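Local coordinates for phosphoacetylglucosamine mutase (Aspergillus lentulus, PDB 5O9X), which probably interconverts N-acetylglucosamine 6-phosphate and N-acetylglucosamine 1-phosphate, acting as a phosphoacetylglucosamine mutase through a bisphosphorylated sugar intermediate, at residues 127-132 against 168-173; 55-60 against 81-86. The protein carries 1 engineered substitution. One frame throughout, in Å; residues are numbered along the deposited sequence.

Contact 1 of 2, residues 127-132 against 168-173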
loop_
_atom_site.group_PDB
_atom_site.type_symbol
_atom_site.label_atom_id
_atom_site.label_comp_id
_atom_site.label_asym_id
_atom_site.label_seq_id
_atom_site.Cartn_x
_atom_site.Cartn_y
_atom_site.Cartn_z
ATOM N N ARG A 127 7.840 -4.622 -23.030
ATOM C CA ARG A 127 6.612 -3.832 -23.008
ATOM C C ARG A 127 6.448 -3.212 -21.579
ATOM O O ARG A 127 6.439 -3.939 -20.595
ATOM C CB ARG A 127 5.410 -4.725 -23.403
ATOM C CG ARG A 127 5.456 -5.195 -24.877
ATOM C CD ARG A 127 4.197 -5.978 -25.208
ATOM N NE ARG A 127 4.257 -6.570 -26.549
ATOM C CZ ARG A 127 4.679 -7.818 -26.812
ATOM N NH1 ARG A 127 5.059 -8.653 -25.840
ATOM N NH2 ARG A 127 4.680 -8.239 -28.070
ATOM N N VAL A 128 6.440 -1.883 -21.503
ATOM C CA VAL A 128 6.391 -1.157 -20.218
ATOM C C VAL A 128 5.215 -0.159 -20.252
ATOM O O VAL A 128 5.016 0.528 -21.210
ATOM C CB VAL A 128 7.765 -0.533 -19.896
ATOM C CG1 VAL A 128 7.762 0.344 -18.613
ATOM C CG2 VAL A 128 8.822 -1.637 -19.796
ATOM N N VAL A 129 4.416 -0.118 -19.192
ATOM C CA VAL A 129 3.297 0.878 -19.087
ATOM C C VAL A 129 3.581 1.701 -17.784
ATOM O O VAL A 129 4.003 1.135 -16.758
ATOM C CB VAL A 129 1.898 0.139 -19.128
ATOM C CG1 VAL A 129 1.789 -0.959 -18.065
ATOM C CG2 VAL A 129 0.715 1.115 -18.911
ATOM N N PHE A 130 3.351 3.013 -17.801
ATOM C CA PHE A 130 3.675 3.826 -16.646
ATOM C C PHE A 130 2.618 4.903 -16.418
ATOM O O PHE A 130 1.815 5.151 -17.305
ATOM C CB PHE A 130 5.099 4.370 -16.786
ATOM C CG PHE A 130 5.347 5.207 -18.008
ATOM C CD1 PHE A 130 4.880 6.560 -18.074
ATOM C CD2 PHE A 130 6.089 4.698 -19.095
ATOM C CE1 PHE A 130 5.119 7.360 -19.201
ATOM C CE2 PHE A 130 6.343 5.534 -20.238
ATOM C CZ PHE A 130 5.867 6.856 -20.269
ATOM N N ALA A 131 2.600 5.473 -15.198
ATOM C CA ALA A 131 1.667 6.516 -14.797
ATOM C C ALA A 131 2.361 7.246 -13.661
ATOM O O ALA A 131 3.485 6.851 -13.249
ATOM C CB ALA A 131 0.378 5.879 -14.306
ATOM N N ARG A 132 1.736 8.335 -13.179
ATOM C CA ARG A 132 2.339 9.089 -12.147
ATOM C C ARG A 132 1.216 9.720 -11.334
ATOM O O ARG A 132 0.069 9.811 -11.826
ATOM C CB ARG A 132 3.181 10.256 -12.769
ATOM C CG ARG A 132 2.394 11.235 -13.686
ATOM C CD ARG A 132 3.362 11.881 -14.761
ATOM N NE ARG A 132 2.812 13.089 -15.492
ATOM C CZ ARG A 132 2.565 13.343 -16.772
ATOM N NH1 ARG A 132 2.624 12.426 -17.820
ATOM N NH2 ARG A 132 2.159 14.600 -17.014
ATOM N N HIS A 168 -1.396 -0.702 -11.123
ATOM C CA HIS A 168 -1.336 -2.174 -10.912
ATOM C C HIS A 168 -2.475 -2.948 -11.633
ATOM O O HIS A 168 -2.275 -4.060 -12.223
ATOM C CB HIS A 168 -1.495 -2.435 -9.411
ATOM C CG HIS A 168 -0.243 -2.249 -8.632
ATOM N ND1 HIS A 168 0.287 -1.011 -8.356
ATOM C CD2 HIS A 168 0.599 -3.162 -8.072
ATOM C CE1 HIS A 168 1.359 -1.164 -7.591
ATOM N NE2 HIS A 168 1.593 -2.460 -7.445
ATOM N N TYR A 169 -3.679 -2.393 -11.563
ATOM C CA TYR A 169 -4.864 -2.933 -12.281
ATOM C C TYR A 169 -4.617 -3.018 -13.794
ATOM O O TYR A 169 -4.886 -4.065 -14.396
ATOM C CB TYR A 169 -6.159 -2.090 -11.961
ATOM C CG TYR A 169 -7.261 -2.318 -12.922
ATOM C CD1 TYR A 169 -8.262 -3.342 -12.651
ATOM C CD2 TYR A 169 -7.346 -1.603 -14.118
ATOM C CE1 TYR A 169 -9.308 -3.560 -13.549
ATOM C CE2 TYR A 169 -8.379 -1.857 -15.022
ATOM C CZ TYR A 169 -9.340 -2.834 -14.744
ATOM O OH TYR A 169 -10.381 -3.082 -15.671
ATOM N N VAL A 170 -4.077 -1.949 -14.396
ATOM C CA VAL A 170 -3.799 -1.878 -15.852
ATOM C C VAL A 170 -2.777 -2.963 -16.261
ATOM O O VAL A 170 -2.975 -3.629 -17.279
ATOM C CB VAL A 170 -3.287 -0.489 -16.307
ATOM C CG1 VAL A 170 -2.794 -0.502 -17.761
ATOM C CG2 VAL A 170 -4.409 0.531 -16.191
ATOM N N VAL A 171 -1.692 -3.088 -15.501
ATOM C CA VAL A 171 -0.657 -4.123 -15.729
ATOM C C VAL A 171 -1.296 -5.551 -15.766
ATOM O O VAL A 171 -1.115 -6.260 -16.757
ATOM C CB VAL A 171 0.472 -4.083 -14.674
ATOM C CG1 VAL A 171 1.454 -5.270 -14.950
ATOM C CG2 VAL A 171 1.230 -2.705 -14.791
ATOM N N ARG A 172 -1.992 -5.931 -14.694
ATOM C CA ARG A 172 -2.729 -7.213 -14.616
ATOM C C ARG A 172 -3.695 -7.371 -15.813
ATOM O O ARG A 172 -3.642 -8.399 -16.530
ATOM C CB ARG A 172 -3.410 -7.406 -13.286
ATOM C CG ARG A 172 -3.949 -8.799 -13.144
ATOM C CD ARG A 172 -4.516 -8.968 -11.780
ATOM N NE ARG A 172 -4.958 -10.336 -11.506
ATOM C CZ ARG A 172 -5.186 -10.783 -10.267
ATOM N NH1 ARG A 172 -5.019 -9.973 -9.229
ATOM N NH2 ARG A 172 -5.567 -12.033 -10.047
ATOM N N CYS A 173 -4.505 -6.362 -16.095
ATOM C CA CYS A 173 -5.398 -6.451 -17.264
ATOM C C CYS A 173 -4.672 -6.729 -18.569
ATOM O O CYS A 173 -5.094 -7.635 -19.327
ATOM C CB CYS A 173 -6.268 -5.186 -17.466
ATOM S SG CYS A 173 -7.496 -5.087 -16.156
#

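Contact 2 of 2, residues 55-60 against 81-86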
loop_
_atom_site.group_PDB
_atom_site.type_symbol
_atom_site.label_atom_id
_atom_site.label_comp_id
_atom_site.label_asym_id
_atom_site.label_seq_id
_atom_site.Cartn_x
_atom_site.Cartn_y
_atom_site.Cartn_z
ATOM N N LYS A 55 11.559 -8.337 -20.868
ATOM C CA LYS A 55 12.265 -9.336 -21.740
ATOM C C LYS A 55 12.420 -10.720 -21.064
ATOM O O LYS A 55 12.029 -11.751 -21.672
ATOM C CB LYS A 55 13.612 -8.759 -22.236
ATOM C CG LYS A 55 13.494 -7.711 -23.328
ATOM C CD LYS A 55 14.901 -7.210 -23.702
ATOM C CE LYS A 55 14.912 -6.065 -24.678
ATOM N NZ LYS A 55 14.609 -6.487 -26.088
ATOM N N LYS A 56 12.861 -10.735 -19.791
ATOM C CA LYS A 56 13.012 -11.981 -19.020
ATOM C C LYS A 56 11.687 -12.700 -18.886
ATOM O O LYS A 56 11.671 -13.947 -18.910
ATOM C CB LYS A 56 13.603 -11.761 -17.613
ATOM C CG LYS A 56 13.882 -13.029 -16.804
ATOM C CD LYS A 56 14.901 -13.976 -17.503
ATOM C CE LYS A 56 15.324 -15.118 -16.570
ATOM N NZ LYS A 56 16.284 -16.004 -17.289
ATOM N N LEU A 57 10.598 -11.921 -18.769
ATOM C CA LEU A 57 9.256 -12.482 -18.669
ATOM C C LEU A 57 8.569 -12.546 -20.022
ATOM O O LEU A 57 7.367 -12.310 -20.118
ATOM C CB LEU A 57 8.447 -11.762 -17.567
ATOM C CG LEU A 57 9.043 -11.926 -16.150
ATOM C CD1 LEU A 57 8.215 -11.116 -15.131
ATOM C CD2 LEU A 57 9.072 -13.382 -15.694
ATOM N N SER A 58 9.373 -12.821 -21.073
ATOM C CA SER A 58 8.906 -13.056 -22.478
ATOM C C SER A 58 7.961 -11.981 -23.022
ATOM O O SER A 58 6.981 -12.291 -23.720
ATOM C CB SER A 58 8.244 -14.453 -22.642
ATOM O OG SER A 58 8.931 -15.518 -21.984
ATOM N N GLY A 59 8.264 -10.724 -22.687
ATOM C CA GLY A 59 7.572 -9.531 -23.200
ATOM C C GLY A 59 6.257 -9.191 -22.507
ATOM O O GLY A 59 5.416 -8.498 -23.086
ATOM N N GLN A 60 6.081 -9.651 -21.266
ATOM C CA GLN A 60 4.883 -9.327 -20.476
ATOM C C GLN A 60 5.015 -7.858 -20.060
ATOM O O GLN A 60 6.110 -7.355 -19.936
ATOM C CB GLN A 60 4.712 -10.245 -19.267
ATOM C CG GLN A 60 3.955 -11.557 -19.556
ATOM C CD GLN A 60 3.867 -12.450 -18.344
ATOM O OE1 GLN A 60 4.871 -12.820 -17.769
ATOM N NE2 GLN A 60 2.668 -12.796 -17.941
ATOM N N VAL A 81 6.244 -2.745 -11.039
ATOM C CA VAL A 81 5.057 -3.612 -10.957
ATOM C C VAL A 81 5.271 -4.815 -11.896
ATOM O O VAL A 81 5.418 -4.641 -13.081
ATOM C CB VAL A 81 3.724 -2.889 -11.344
ATOM C CG1 VAL A 81 2.509 -3.835 -11.097
ATOM C CG2 VAL A 81 3.567 -1.614 -10.514
ATOM N N ASP A 82 5.220 -6.019 -11.334
ATOM C CA ASP A 82 5.424 -7.278 -12.100
ATOM C C ASP A 82 4.089 -7.661 -12.777
ATOM O O ASP A 82 3.008 -7.075 -12.464
ATOM C CB ASP A 82 5.936 -8.389 -11.178
ATOM C CG ASP A 82 7.453 -8.632 -11.277
ATOM O OD1 ASP A 82 8.100 -8.190 -12.213
ATOM O OD2 ASP A 82 8.033 -9.326 -10.402
ATOM N N PRO A 83 4.116 -8.700 -13.645
ATOM C CA PRO A 83 2.990 -8.838 -14.562
ATOM C C PRO A 83 1.616 -9.053 -13.953
ATOM O O PRO A 83 0.649 -8.706 -14.618
ATOM C CB PRO A 83 3.390 -10.095 -15.399
ATOM C CG PRO A 83 4.903 -9.886 -15.498
ATOM C CD PRO A 83 5.215 -9.640 -14.029
ATOM N N MET A 84 1.523 -9.638 -12.752
ATOM C CA MET A 84 0.196 -9.951 -12.191
ATOM C C MET A 84 -0.226 -8.894 -11.163
ATOM O O MET A 84 -1.186 -9.067 -10.414
ATOM C CB MET A 84 0.122 -11.426 -11.667
ATOM C CG MET A 84 0.143 -12.470 -12.826
ATOM S SD MET A 84 -1.246 -12.199 -14.002
ATOM C CE MET A 84 -2.646 -12.775 -13.026
ATOM N N GLY A 85 0.519 -7.796 -11.133
ATOM C CA GLY A 85 0.147 -6.680 -10.248
ATOM C C GLY A 85 0.926 -6.674 -8.957
ATOM O O GLY A 85 0.778 -5.751 -8.179
ATOM N N GLU A 86 1.755 -7.689 -8.708
ATOM C CA GLU A 86 2.526 -7.709 -7.492
ATOM C C GLU A 86 3.761 -6.779 -7.590
ATOM O O GLU A 86 4.182 -6.391 -8.671
ATOM C CB GLU A 86 2.870 -9.150 -7.048
ATOM C CG GLU A 86 3.991 -9.860 -7.824
ATOM C CD GLU A 86 3.531 -10.572 -9.123
ATOM O OE1 GLU A 86 2.397 -10.339 -9.572
ATOM O OE2 GLU A 86 4.324 -11.374 -9.710
#

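Contact 1 of 2, residues 127-132 against 168-173
Val129 divides its two methyls between neighbouring valines of the helix: CG1 meets Val171 CG2 at 3.8 Å, while CG2 lies 4.0 Å from Val170 CG1. Both meetings are methyl against methyl, with the side chains slanting across one another, so the contact across these segments is purely apolar. Val129 holds CG1 between its backbone N and carbonyl carbon (chi1 54°), which spreads the methyl pair over the helix surface. The two helix valines turn different branches to the strand, CG1 from Val170 and CG2 from Val171.

The next shell fixes the position of Val129. Its backbone is hydrogen-bonded to Ile62 and Val64 in strand 61-66, and its side chain also touches Trp61 and Met159 from the strands flanking it. Phe130, next in the strand, sends its CB away from helix 164-176, and its ring packs on Ile142 and Leu145 of helix 138-151. Strand 127-132 thus lies in the mixed sheet that forms the middle layer of a three-layer alpha/beta/alpha sandwich, with helix 164-176 on one face and helix 138-151 on the other, as expected for domain I of the phosphohexomutase family.

Contact 2 of 2, residues 55-60 against 81-86
Leu57 and Gln60 both pack on Pro83, bringing the end of helix 40-56 against the loop that follows strand 75-81. The helix closes in a Schellman motif, with Ser58 as its C-prime residue at positive phi: Gly59 N bonds to Ser54 O, and Ser58 N to Lys55 O. A type I' turn from Leu57 to Gln60 overlaps this helix end, so the two residues that touch the proline stand at the ends of the turn. The opposing loop makes a type I turn from Asp82 to Gly85, in which Gly85 N reaches Asp82 O at 2.9 Å.

Packing is tight at Leu57. Its CD1 methyl sits 3.5 Å from Pro83 CD and 3.6 Å from Pro83 CG, and the leucine side chain crosses the pyrrolidine ring at about a right angle. CG lies anti to the leucine carbonyl carbon (chi1 -63°) and the chain then extends to CD1, which carries that methyl to the ring. Ile62 adds apolar cover to Pro83. Close by, Asp82 is buried but its carboxylate is well satisfied: OD1 forms a salt bridge with Arg53 NE and OD2 accepts from Glu89 N.

Gln60 makes the looser side of the contact. Like Leu57 it is partly exposed, but its approaches to the proline are no closer than 3.7 Å (Gln60 OE1 to Pro83 CG). Although Asn175 of helix 164-176 touches both it and Pro83, its amide meets the proline only through van der Waals contacts. The amide lies off the CB-CG edge of the ring, its oxygen-to-nitrogen line running nearly parallel to that bond, with Gln60 NE2 3.8 Å from Pro83 CB.

All three residues that touch in contact 1 are buried, whereas only two of the four are in contact 2, whose centre lies about 10 Å away. Both belong to domain I. The first is a strand under a helix, held by branched apolar side chains; the second joins two turns, where a proline ring meets a leucine methyl and a glutamine amide, and the nearby Asp82 carboxylate is paired with Arg53. Helix 164-176 serves both: Val171 CG1 lies 3.4 Å from Asp82 O, and Arg172 touches Met84. At the start of strand 127-132, Arg127 NH1 stands 2.8 Å from Gly59 O, a probable hydrogen bond tying the sheet to the turn of contact 2.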